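Anthranilate-CoA ligase (Stigmatella aurantiaca, PDB 4WV3) is a ligase of the AMP-binding (ANL) enzyme family, built from a large N-terminal part and a smaller C-terminal domain. Local coordinates at residues A[315-320]-A[325-330]; A[277-282]-A[303-308]; A[53-58]-A[131-136]; A[32-37]-A[42-47]. One frame throughout, in Å; residues are numbered along the deposited sequence.

Interaction 1 (A[315-320]-A[325-330]); sequences DGIGCT and IFISNR. With 3UK (5'-O-[(S)-[(2-aminobenzoyl)oxy](hydroxy)phosphoryl]adenosine), chain C.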
# COMPACT_ATOMS: atom_id res chain seq x y z
N ASP A 315 -7.82 4.88 -9.90
CA ASP A 315 -6.39 4.99 -9.63
C ASP A 315 -6.09 6.25 -8.84
O ASP A 315 -6.51 7.35 -9.21
CB ASP A 315 -5.60 4.98 -10.94
CG ASP A 315 -4.10 5.09 -10.71
OD1 ASP A 315 -3.61 4.57 -9.68
OD2 ASP A 315 -3.40 5.68 -11.56
N GLY A 316 -5.34 6.09 -7.75
CA GLY A 316 -4.95 7.22 -6.92
C GLY A 316 -3.62 6.98 -6.24
O GLY A 316 -3.33 5.86 -5.81
N ILE A 317 -2.80 8.02 -6.15
CA ILE A 317 -1.49 7.89 -5.51
C ILE A 317 -1.54 8.25 -4.03
O ILE A 317 -2.06 9.30 -3.64
CB ILE A 317 -0.40 8.73 -6.23
CG1 ILE A 317 0.91 8.66 -5.45
CG2 ILE A 317 -0.85 10.17 -6.41
CD1 ILE A 317 2.02 9.52 -6.04
N GLY A 318 -1.00 7.36 -3.21
CA GLY A 318 -0.85 7.61 -1.79
C GLY A 318 0.52 7.19 -1.33
O GLY A 318 1.27 6.55 -2.08
N CYS A 319 0.87 7.55 -0.10
CA CYS A 319 2.13 7.12 0.48
C CYS A 319 1.94 6.89 1.97
O CYS A 319 0.98 7.38 2.56
CB CYS A 319 3.24 8.16 0.23
SG CYS A 319 2.96 9.77 1.00
N THR A 320 2.85 6.12 2.57
CA THR A 320 2.74 5.78 3.97
C THR A 320 2.94 7.01 4.86
O THR A 320 2.37 7.10 5.95
CB THR A 320 3.74 4.67 4.36
OG1 THR A 320 3.62 3.58 3.42
CG2 THR A 320 3.46 4.15 5.76
N ILE A 325 -4.25 8.01 0.04
CA ILE A 325 -4.27 8.72 -1.24
C ILE A 325 -4.48 10.23 -1.12
O ILE A 325 -5.35 10.70 -0.39
CB ILE A 325 -5.33 8.11 -2.18
CG1 ILE A 325 -5.01 6.64 -2.45
CG2 ILE A 325 -5.40 8.89 -3.49
CD1 ILE A 325 -5.93 5.98 -3.45
N PHE A 326 -3.67 11.00 -1.86
CA PHE A 326 -3.77 12.46 -1.87
C PHE A 326 -4.09 13.02 -3.26
O PHE A 326 -4.49 14.17 -3.39
CB PHE A 326 -2.51 13.10 -1.29
CG PHE A 326 -1.22 12.59 -1.88
CD1 PHE A 326 -0.61 13.27 -2.92
CD2 PHE A 326 -0.63 11.44 -1.39
CE1 PHE A 326 0.57 12.80 -3.47
CE2 PHE A 326 0.55 10.97 -1.93
CZ PHE A 326 1.15 11.65 -2.97
N ILE A 327 -3.90 12.20 -4.29
CA ILE A 327 -4.35 12.53 -5.64
C ILE A 327 -5.06 11.32 -6.22
O ILE A 327 -4.47 10.25 -6.33
CB ILE A 327 -3.17 12.86 -6.59
CG1 ILE A 327 -2.18 13.81 -5.92
CG2 ILE A 327 -3.69 13.45 -7.89
CD1 ILE A 327 -0.92 14.02 -6.74
N SER A 328 -6.33 11.49 -6.59
CA SER A 328 -7.12 10.35 -7.04
C SER A 328 -8.09 10.68 -8.17
O SER A 328 -8.42 11.84 -8.41
CB SER A 328 -7.91 9.75 -5.88
OG SER A 328 -8.71 8.66 -6.31
N ASN A 329 -8.53 9.63 -8.87
CA ASN A 329 -9.63 9.74 -9.80
C ASN A 329 -10.94 9.60 -9.04
O ASN A 329 -10.94 9.32 -7.85
CB ASN A 329 -9.54 8.66 -10.88
CG ASN A 329 -8.36 8.86 -11.81
OD1 ASN A 329 -8.47 9.55 -12.83
ND2 ASN A 329 -7.22 8.27 -11.47
N ARG A 330 -12.06 9.81 -9.73
CA ARG A 330 -13.37 9.77 -9.10
C ARG A 330 -14.35 9.00 -9.97
O ARG A 330 -14.18 8.95 -11.19
CB ARG A 330 -13.88 11.19 -8.86
CG ARG A 330 -13.13 11.93 -7.77
CD ARG A 330 -13.14 13.43 -8.02
NE ARG A 330 -12.32 14.14 -7.04
CZ ARG A 330 -11.00 14.25 -7.11
NH1 ARG A 330 -10.34 13.69 -8.11
NH2 ARG A 330 -10.34 14.92 -6.17
C10 3UK C . 4.15 5.31 -5.45
C15 3UK C . 2.15 5.56 -6.93
C17 3UK C . 1.79 6.24 -9.16
C21 3UK C . 4.59 6.74 -5.32
C26 3UK C . 0.26 3.88 -0.94
C28 3UK C . -1.96 4.24 -1.83
O01 3UK C . 2.16 2.82 -1.99
C02 3UK C . 1.79 3.60 -1.13
O03 3UK C . 2.68 3.96 -0.08
P04 3UK C . 4.22 3.59 -0.14
O05 3UK C . 4.91 4.09 1.17
O06 3UK C . 4.97 4.27 -1.39
C07 3UK C . 4.43 5.48 -1.96
C08 3UK C . 5.01 5.64 -3.33
O09 3UK C . 4.44 4.66 -4.22
N11 3UK C . 2.75 5.24 -5.72
C12 3UK C . 1.78 4.85 -4.84
N13 3UK C . 0.58 4.91 -5.47
C14 3UK C . 0.78 5.35 -6.76
N16 3UK C . 2.63 6.00 -8.12
N18 3UK C . 0.47 6.06 -9.07
C19 3UK C . -0.07 5.62 -7.92
N20 3UK C . -1.48 5.43 -7.83
O22 3UK C . 5.88 6.90 -5.89
C23 3UK C . 4.66 6.96 -3.88
O24 3UK C . 5.69 7.92 -3.58
O25 3UK C . 4.38 2.08 -0.21
C27 3UK C . -0.58 3.98 -2.02
C29 3UK C . -2.49 4.39 -0.50
C30 3UK C . -1.65 4.29 0.59
C31 3UK C . -0.27 4.03 0.39
N32 3UK C . 0.62 3.93 1.55

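Interaction 2 (A[277-282]-A[303-308]); sequences KDFSQH and YAWKEA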
# COMPACT_ATOMS: atom_id res chain seq x y z
N LYS A 277 -6.28 -17.32 -18.33
CA LYS A 277 -7.04 -17.73 -19.50
C LYS A 277 -8.52 -17.87 -19.17
O LYS A 277 -9.37 -17.77 -20.06
CB LYS A 277 -6.50 -19.05 -20.06
CG LYS A 277 -6.69 -20.23 -19.14
CD LYS A 277 -6.03 -21.48 -19.69
CE LYS A 277 -6.23 -22.66 -18.75
NZ LYS A 277 -5.43 -23.84 -19.17
N ASP A 278 -8.82 -18.08 -17.90
CA ASP A 278 -10.19 -18.25 -17.44
C ASP A 278 -10.59 -17.15 -16.46
O ASP A 278 -11.21 -17.42 -15.44
CB ASP A 278 -10.36 -19.63 -16.79
CG ASP A 278 -9.40 -19.85 -15.64
OD1 ASP A 278 -8.38 -19.13 -15.56
OD2 ASP A 278 -9.67 -20.74 -14.81
N PHE A 279 -10.23 -15.92 -16.80
CA PHE A 279 -10.52 -14.77 -15.94
C PHE A 279 -12.02 -14.55 -15.76
O PHE A 279 -12.49 -14.30 -14.65
CB PHE A 279 -9.87 -13.51 -16.51
CG PHE A 279 -10.33 -12.24 -15.84
CD1 PHE A 279 -9.80 -11.86 -14.62
CD2 PHE A 279 -11.29 -11.44 -16.43
CE1 PHE A 279 -10.23 -10.70 -14.00
CE2 PHE A 279 -11.72 -10.28 -15.82
CZ PHE A 279 -11.19 -9.91 -14.60
N SER A 280 -12.76 -14.65 -16.86
CA SER A 280 -14.18 -14.35 -16.86
C SER A 280 -15.02 -15.45 -16.20
O SER A 280 -16.22 -15.28 -15.99
CB SER A 280 -14.68 -14.10 -18.28
OG SER A 280 -14.41 -15.20 -19.12
N GLN A 281 -14.38 -16.57 -15.88
CA GLN A 281 -15.09 -17.70 -15.27
C GLN A 281 -15.47 -17.44 -13.82
O GLN A 281 -16.24 -18.19 -13.23
CB GLN A 281 -14.27 -18.98 -15.39
CG GLN A 281 -14.01 -19.41 -16.83
CD GLN A 281 -15.28 -19.74 -17.59
OE1 GLN A 281 -16.28 -20.14 -17.00
NE2 GLN A 281 -15.25 -19.55 -18.90
N HIS A 282 -14.92 -16.37 -13.25
CA HIS A 282 -15.25 -15.98 -11.88
C HIS A 282 -16.31 -14.89 -11.87
O HIS A 282 -16.27 -13.97 -12.69
CB HIS A 282 -14.00 -15.49 -11.15
CG HIS A 282 -12.84 -16.43 -11.23
ND1 HIS A 282 -12.62 -17.43 -10.31
CD2 HIS A 282 -11.83 -16.52 -12.13
CE1 HIS A 282 -11.53 -18.10 -10.64
NE2 HIS A 282 -11.03 -17.57 -11.74
N TYR A 303 -8.49 -0.10 -19.47
CA TYR A 303 -9.45 -0.48 -20.50
C TYR A 303 -9.68 -1.99 -20.53
O TYR A 303 -10.81 -2.45 -20.70
CB TYR A 303 -8.99 0.01 -21.88
CG TYR A 303 -9.10 1.51 -22.06
CD1 TYR A 303 -10.34 2.14 -22.03
CD2 TYR A 303 -7.98 2.29 -22.29
CE1 TYR A 303 -10.45 3.50 -22.20
CE2 TYR A 303 -8.08 3.65 -22.46
CZ TYR A 303 -9.31 4.26 -22.41
OH TYR A 303 -9.42 5.62 -22.58
N ALA A 304 -8.61 -2.76 -20.36
CA ALA A 304 -8.70 -4.22 -20.39
C ALA A 304 -9.59 -4.74 -19.26
O ALA A 304 -10.29 -5.73 -19.42
CB ALA A 304 -7.31 -4.84 -20.30
N TRP A 305 -9.54 -4.06 -18.12
CA TRP A 305 -10.38 -4.42 -16.98
C TRP A 305 -11.80 -3.92 -17.19
O TRP A 305 -12.77 -4.60 -16.83
CB TRP A 305 -9.80 -3.84 -15.69
CG TRP A 305 -10.45 -4.36 -14.45
CD1 TRP A 305 -11.49 -3.79 -13.77
CD2 TRP A 305 -10.11 -5.56 -13.73
NE1 TRP A 305 -11.82 -4.56 -12.67
CE2 TRP A 305 -10.99 -5.65 -12.63
CE3 TRP A 305 -9.16 -6.56 -13.92
CZ2 TRP A 305 -10.93 -6.70 -11.72
CZ3 TRP A 305 -9.10 -7.60 -13.01
CH2 TRP A 305 -9.98 -7.67 -11.93
N LYS A 306 -11.92 -2.74 -17.79
CA LYS A 306 -13.22 -2.13 -18.05
C LYS A 306 -14.01 -2.92 -19.10
O LYS A 306 -15.23 -2.99 -19.04
CB LYS A 306 -13.05 -0.68 -18.51
CG LYS A 306 -14.34 0.04 -18.83
CD LYS A 306 -15.23 0.14 -17.60
CE LYS A 306 -16.51 0.91 -17.90
NZ LYS A 306 -17.38 1.03 -16.70
N GLU A 307 -13.28 -3.49 -20.02
CA GLU A 307 -13.82 -4.21 -21.12
C GLU A 307 -14.17 -5.65 -20.75
O GLU A 307 -14.98 -6.25 -21.37
CB GLU A 307 -12.90 -4.06 -22.35
CG GLU A 307 -13.33 -2.91 -23.26
CD GLU A 307 -12.22 -2.04 -23.87
OE1 GLU A 307 -11.30 -2.53 -24.48
OE2 GLU A 307 -12.33 -0.83 -23.79
N ALA A 308 -13.59 -6.16 -19.68
CA ALA A 308 -13.77 -7.53 -19.23
C ALA A 308 -14.73 -7.61 -18.04
O ALA A 308 -15.32 -8.65 -17.78
CB ALA A 308 -12.44 -8.16 -18.87

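Interaction 3 (A[53-58]-A[131-136]); sequences KGLGVR and LEHIVV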
# COMPACT_ATOMS: atom_id res chain seq x y z
N LYS A 53 -2.30 -5.22 29.15
CA LYS A 53 -2.05 -4.59 30.44
C LYS A 53 -1.42 -5.59 31.40
O LYS A 53 -0.57 -5.23 32.22
CB LYS A 53 -3.35 -4.04 31.04
CG LYS A 53 -4.04 -2.99 30.19
CD LYS A 53 -5.32 -2.50 30.85
CE LYS A 53 -5.02 -1.52 31.97
NZ LYS A 53 -4.45 -0.24 31.46
N GLY A 54 -1.83 -6.84 31.29
CA GLY A 54 -1.27 -7.91 32.10
C GLY A 54 0.18 -8.16 31.75
O GLY A 54 0.96 -8.63 32.58
N LEU A 55 0.55 -7.84 30.51
CA LEU A 55 1.93 -7.97 30.07
C LEU A 55 2.71 -6.68 30.33
O LEU A 55 3.89 -6.58 30.00
CB LEU A 55 1.99 -8.33 28.58
CG LEU A 55 1.33 -9.66 28.19
CD1 LEU A 55 1.55 -9.95 26.71
CD2 LEU A 55 1.85 -10.80 29.05
N GLY A 56 2.04 -5.71 30.93
CA GLY A 56 2.69 -4.47 31.34
C GLY A 56 2.78 -3.41 30.26
O GLY A 56 3.51 -2.43 30.41
N VAL A 57 2.03 -3.59 29.18
CA VAL A 57 2.04 -2.63 28.08
C VAL A 57 1.40 -1.31 28.52
O VAL A 57 0.34 -1.30 29.14
CB VAL A 57 1.30 -3.18 26.84
CG1 VAL A 57 1.26 -2.14 25.73
CG2 VAL A 57 1.96 -4.46 26.35
N ARG A 58 2.06 -0.21 28.20
CA ARG A 58 1.58 1.11 28.59
C ARG A 58 1.34 2.03 27.40
O ARG A 58 1.68 1.70 26.26
CB ARG A 58 2.56 1.77 29.56
CG ARG A 58 2.74 1.03 30.87
CD ARG A 58 3.69 1.79 31.78
NE ARG A 58 3.90 1.10 33.05
CZ ARG A 58 4.70 1.54 34.01
NH1 ARG A 58 5.37 2.67 33.85
NH2 ARG A 58 4.82 0.86 35.14
N LEU A 131 12.30 -7.47 24.17
CA LEU A 131 11.19 -8.38 23.89
C LEU A 131 11.00 -9.39 25.02
O LEU A 131 11.84 -10.27 25.21
CB LEU A 131 11.42 -9.11 22.56
CG LEU A 131 10.26 -9.96 22.04
CD1 LEU A 131 8.98 -9.13 21.96
CD2 LEU A 131 10.59 -10.57 20.69
N GLU A 132 9.91 -9.25 25.76
CA GLU A 132 9.64 -10.12 26.90
C GLU A 132 8.60 -11.20 26.59
O GLU A 132 8.81 -12.37 26.89
CB GLU A 132 9.19 -9.30 28.11
CG GLU A 132 10.25 -8.37 28.66
CD GLU A 132 9.92 -7.88 30.06
OE1 GLU A 132 9.43 -8.69 30.87
OE2 GLU A 132 10.15 -6.68 30.35
N HIS A 133 7.48 -10.79 26.01
CA HIS A 133 6.37 -11.71 25.78
C HIS A 133 6.04 -11.89 24.30
O HIS A 133 5.82 -10.91 23.58
CB HIS A 133 5.13 -11.24 26.54
CG HIS A 133 5.36 -11.03 28.00
ND1 HIS A 133 5.40 -9.78 28.58
CD2 HIS A 133 5.56 -11.92 29.00
CE1 HIS A 133 5.61 -9.91 29.88
NE2 HIS A 133 5.72 -11.19 30.16
N ILE A 134 6.01 -13.14 23.86
CA ILE A 134 5.61 -13.46 22.49
C ILE A 134 4.29 -14.22 22.48
O ILE A 134 4.22 -15.36 22.94
CB ILE A 134 6.69 -14.29 21.78
CG1 ILE A 134 7.99 -13.50 21.67
CG2 ILE A 134 6.21 -14.72 20.40
CD1 ILE A 134 9.11 -14.24 20.96
N VAL A 135 3.25 -13.58 21.95
CA VAL A 135 1.94 -14.21 21.84
C VAL A 135 1.76 -14.80 20.44
O VAL A 135 1.94 -14.11 19.44
CB VAL A 135 0.80 -13.22 22.12
CG1 VAL A 135 -0.55 -13.90 21.93
CG2 VAL A 135 0.93 -12.66 23.53
N VAL A 136 1.42 -16.09 20.38
CA VAL A 136 1.37 -16.80 19.11
C VAL A 136 -0.05 -17.08 18.63
O VAL A 136 -0.87 -17.63 19.37
CB VAL A 136 2.16 -18.12 19.19
CG1 VAL A 136 2.08 -18.86 17.86
CG2 VAL A 136 3.60 -17.85 19.56

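Interaction 4 (A[32-37]-A[42-47]); sequences PDREMT and SNEANQ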
# COMPACT_ATOMS: atom_id res chain seq x y z
N PRO A 32 -11.97 -16.58 5.48
CA PRO A 32 -12.29 -17.98 5.19
C PRO A 32 -12.46 -18.84 6.44
O PRO A 32 -13.17 -19.84 6.40
CB PRO A 32 -11.07 -18.45 4.39
CG PRO A 32 -10.55 -17.22 3.75
CD PRO A 32 -10.78 -16.12 4.75
N ASP A 33 -11.82 -18.45 7.54
CA ASP A 33 -11.86 -19.24 8.76
C ASP A 33 -12.86 -18.69 9.78
O ASP A 33 -13.28 -19.40 10.69
CB ASP A 33 -10.47 -19.31 9.40
CG ASP A 33 -9.40 -19.76 8.43
OD1 ASP A 33 -9.26 -20.99 8.24
OD2 ASP A 33 -8.70 -18.90 7.87
N ARG A 34 -13.23 -17.42 9.63
CA ARG A 34 -13.97 -16.74 10.69
C ARG A 34 -14.77 -15.54 10.19
O ARG A 34 -14.35 -14.83 9.28
CB ARG A 34 -12.98 -16.30 11.77
CG ARG A 34 -13.60 -15.77 13.05
CD ARG A 34 -12.51 -15.52 14.09
NE ARG A 34 -13.04 -14.99 15.34
CZ ARG A 34 -12.31 -14.77 16.42
NH1 ARG A 34 -11.01 -15.05 16.41
NH2 ARG A 34 -12.87 -14.29 17.52
N GLU A 35 -15.93 -15.33 10.80
CA GLU A 35 -16.73 -14.14 10.55
C GLU A 35 -17.09 -13.49 11.88
O GLU A 35 -17.54 -14.16 12.81
CB GLU A 35 -18.01 -14.50 9.79
CG GLU A 35 -17.78 -14.95 8.36
CD GLU A 35 -19.07 -15.25 7.63
OE1 GLU A 35 -20.15 -14.93 8.17
OE2 GLU A 35 -19.01 -15.81 6.51
N MET A 36 -16.88 -12.18 11.97
CA MET A 36 -17.15 -11.47 13.22
C MET A 36 -18.07 -10.27 13.01
O MET A 36 -18.05 -9.62 11.97
CB MET A 36 -15.83 -11.00 13.85
CG MET A 36 -14.83 -12.11 14.11
SD MET A 36 -13.41 -11.55 15.07
CE MET A 36 -14.19 -11.23 16.65
N THR A 37 -18.89 -10.00 14.02
CA THR A 37 -19.72 -8.80 14.03
C THR A 37 -18.94 -7.67 14.68
O THR A 37 -17.88 -7.91 15.27
CB THR A 37 -21.03 -9.03 14.81
OG1 THR A 37 -20.73 -9.22 16.20
CG2 THR A 37 -21.77 -10.24 14.27
N SER A 42 -15.20 -5.77 18.82
CA SER A 42 -15.00 -4.85 19.94
C SER A 42 -14.70 -5.60 21.23
O SER A 42 -13.84 -5.20 22.01
CB SER A 42 -16.21 -3.94 20.12
OG SER A 42 -16.03 -3.08 21.23
N ASN A 43 -15.42 -6.70 21.46
CA ASN A 43 -15.22 -7.52 22.65
C ASN A 43 -13.83 -8.14 22.68
O ASN A 43 -13.15 -8.10 23.71
CB ASN A 43 -16.28 -8.61 22.74
CG ASN A 43 -17.66 -8.07 23.03
OD1 ASN A 43 -17.81 -6.99 23.59
ND2 ASN A 43 -18.69 -8.82 22.64
N GLU A 44 -13.41 -8.71 21.56
CA GLU A 44 -12.11 -9.36 21.47
C GLU A 44 -10.98 -8.35 21.58
O GLU A 44 -9.94 -8.63 22.17
CB GLU A 44 -12.01 -10.17 20.17
CG GLU A 44 -10.74 -11.00 20.06
CD GLU A 44 -10.85 -12.11 19.04
OE1 GLU A 44 -11.84 -12.87 19.10
OE2 GLU A 44 -9.96 -12.22 18.17
N ALA A 45 -11.20 -7.17 21.01
CA ALA A 45 -10.21 -6.10 21.07
C ALA A 45 -10.03 -5.61 22.51
O ALA A 45 -8.91 -5.32 22.94
CB ALA A 45 -10.61 -4.94 20.17
N ASN A 46 -11.13 -5.54 23.24
CA ASN A 46 -11.09 -5.14 24.64
C ASN A 46 -10.38 -6.19 25.50
O ASN A 46 -9.74 -5.86 26.50
CB ASN A 46 -12.49 -4.88 25.18
CG ASN A 46 -13.14 -3.66 24.56
OD1 ASN A 46 -12.45 -2.77 24.05
ND2 ASN A 46 -14.46 -3.60 24.60
N GLN A 47 -10.49 -7.45 25.09
CA GLN A 47 -9.78 -8.53 25.75
C GLN A 47 -8.29 -8.43 25.47
O GLN A 47 -7.46 -8.66 26.35
CB GLN A 47 -10.32 -9.89 25.29
CG GLN A 47 -11.71 -10.21 25.82
CD GLN A 47 -12.18 -11.58 25.39
OE1 GLN A 47 -12.04 -11.97 24.23
NE2 GLN A 47 -12.74 -12.33 26.34
O HOH W 1 -10.25 -15.76 18.95

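Interaction 1 (A[315-320]-A[325-330])
Phe-326 has chi1 near 50°, which sets CG between its backbone N and carbonyl carbon and turns the ring back over strand 315-318. Ile-317 O lies over one face of this ring, off-centre, and Cys-319 N lies at its edge. In Ile-317, CG1 is anti to the backbone N (chi1 175°). That sends CG1 over the face of the purine of 3UK, 3.6 Å from C14, while CG2 packs against Ile-327 CB.

The two strands form an antiparallel hairpin with a classic beta bulge: Phe-326 and Ile-327 both face Ile-317. Phe-326 N bonds to Ile-317 O at 2.9 Å, and the bond from Ile-327 N to the same oxygen is weak. Ile-317 N gives its hydrogen to Ile-327 O (2.8 Å). Further along, Asp-315 O is gripped by both Asn-329 N and Asn-329 ND2.

Segment 315-320 also holds the ligand. 3UK N20 donates to Asp-315 OD1 (2.9 Å) and to Gly-316 O. Thr-320 N and OG1 both hold phosphate oxygen O05. The amino group N20 of 3UK thus meets two acceptors, one a carboxylate oxygen and one a backbone carbonyl, the second only weakly.

Interaction 2 (A[277-282]-A[303-308])
Phe-279 brings the CE1-CZ edge of its ring against the face of the Trp-305 indole. This is an offset edge-to-face aromatic pair. It joins two neighbouring beta-alpha-beta crossovers of the large mixed sheet. Phe-279 sits in the loop between helix 267-274 and strand 289-292. Trp-305 lies on helix 299-309, which links strand 289-292 to the parallel strand 313-318.

The Phe-279 ring and the six-membered ring of Trp-305 have centroids 5.1 Å apart, and their planes meet at 62°. The closest atoms are Phe-279 CE1 and Trp-305 CZ3, 3.4 Å apart. Phe-279 CZ is 3.5 Å from the same carbon. Trp-305 CH2 also lies close to both phenyl atoms. The contact therefore uses the far, benzene end of the indole and leaves the pyrrole part aside.

Phe-279 has CG anti to its backbone N (chi1 169°), and its ring is carried across to the helix. Trp-305 CB does not head straight for the loop; the indole reaches it through its far end. No hydrogen bond crosses between the two segments, and the contact is apolar packing.

Other residues complete the hydrophobic cluster. Tyr-270 makes a second edge-to-face pair with Trp-305. Leu-274 and Leu-284 touch both aromatic side chains, and Leu-252 of helix 248-258 touches Phe-279. One helical turn after Trp-305, the methyl of Ala-308 meets the same phenyl ring: Ala-308 CB lies 3.8 Å from Phe-279 CE2.

Interaction 3 (A[53-58]-A[131-136])
Leu-55 and His-133 are the nearest residues of the two backbones, with CA atoms 7.2 Å apart. Leu-55 stands just where helix 38-54 runs out. Gly-56 follows with a positive phi of 86° and closes the helix in a Schellman motif. One bond of the motif runs from Gly-56 N to Lys-53 O (3.0 Å). His-133 opens strand 133-137, which is extended. No hydrogen bond joins the two segments, and the contact is made mainly by side chains.

Leu-55 points at the strand and puts its CD2 methyl over the centre of the His-133 imidazole. CD2 is 3.7 Å from the ring centroid and 11° off the ring normal, a CH-pi contact. The leucine CB is also near the ring, 3.7 Å from His-133 ND1. The other methyl, Leu-55 CD1, turns to His-133 CB (3.8 Å) and lies 4.2 Å from Val-135 CG2. The branched end thus straddles two residues that point the same way from the strand.

Strand 133-137 belongs to a five-stranded parallel sheet, beside strand 110-114. The contact sets the C-terminal end of helix 38-54 against this sheet. Val-110 and Trp-151 also touch Leu-55, and Trp-151 reaches Val-135 as well. Arg-109 NH2 bonds to Leu-55 O.

The imidazole has a neighbour on its other face too. Glu-132 CB lies over that face of the His-133 ring, offset toward the rim, opposite the leucine methyl.

Interaction 4 (A[32-37]-A[42-47])
Arg-34 and Met-36 lie just before and within the short strand 35-37, which runs through the N-cap residue Thr-37 into helix 38-54, where Glu-44 points back at them. The arginine chain is extended, with CG anti to the backbone N (chi1 -171°), and reaches the helix with its guanidinium end. Glu-44 comes from the opposite direction.

Arg-34 NH2 and Glu-44 OE1 form a salt bridge. The modelled separation of 2.4 Å is very short, and its exact value is doubtful at this resolution. OE1 lies at the guanidinium edge. The guanidinium and carboxylate planes are 49° apart, so the groups are twisted and do not pair flat with two bonds. A water fills in beside them: it accepts from Arg-34 NH1 at 2.7 Å and donates weakly to Glu-44 OE1 at 3.3 Å.

Met-36 lies across the pair. Its SD sits over one guanidinium face, toward the rim, and its CE is 3.8 Å from Glu-44 OE1.

Helix 71-83 supplies more partners. Glu-72 OE2 makes a second salt bridge with Arg-34 NH1, and Thr-75 OG1 bonds to Glu-44 OE2. Arg-34 thus has two acidic partners, and its positive charge would probably favour the ionised form of each. The arrangement is a strand-to-helix junction with a threonine N-cap, at an outermost strand of the mixed sheet.

How the interactions relate
Interaction 1 alone among the four forms part of the 3UK pocket. Interaction 2 comes just before it in the chain: helix 299-309 leads into strand 313-318. Their centres are 24 Å apart and their nearest atoms about 10 Å. Interaction 4 reaches the same mixed sheet as interaction 1, with strand 35-37 at its outer edge, but the centres are 30 Å apart. Interactions 3 and 4 share helix 38-54: interaction 4 uses its N-terminal half and interaction 3 its C-terminal end. Their centres are 20 Å apart. Interactions 2 and 3 lie on opposite sides of the chain's centre, with 47 Å between their own centres.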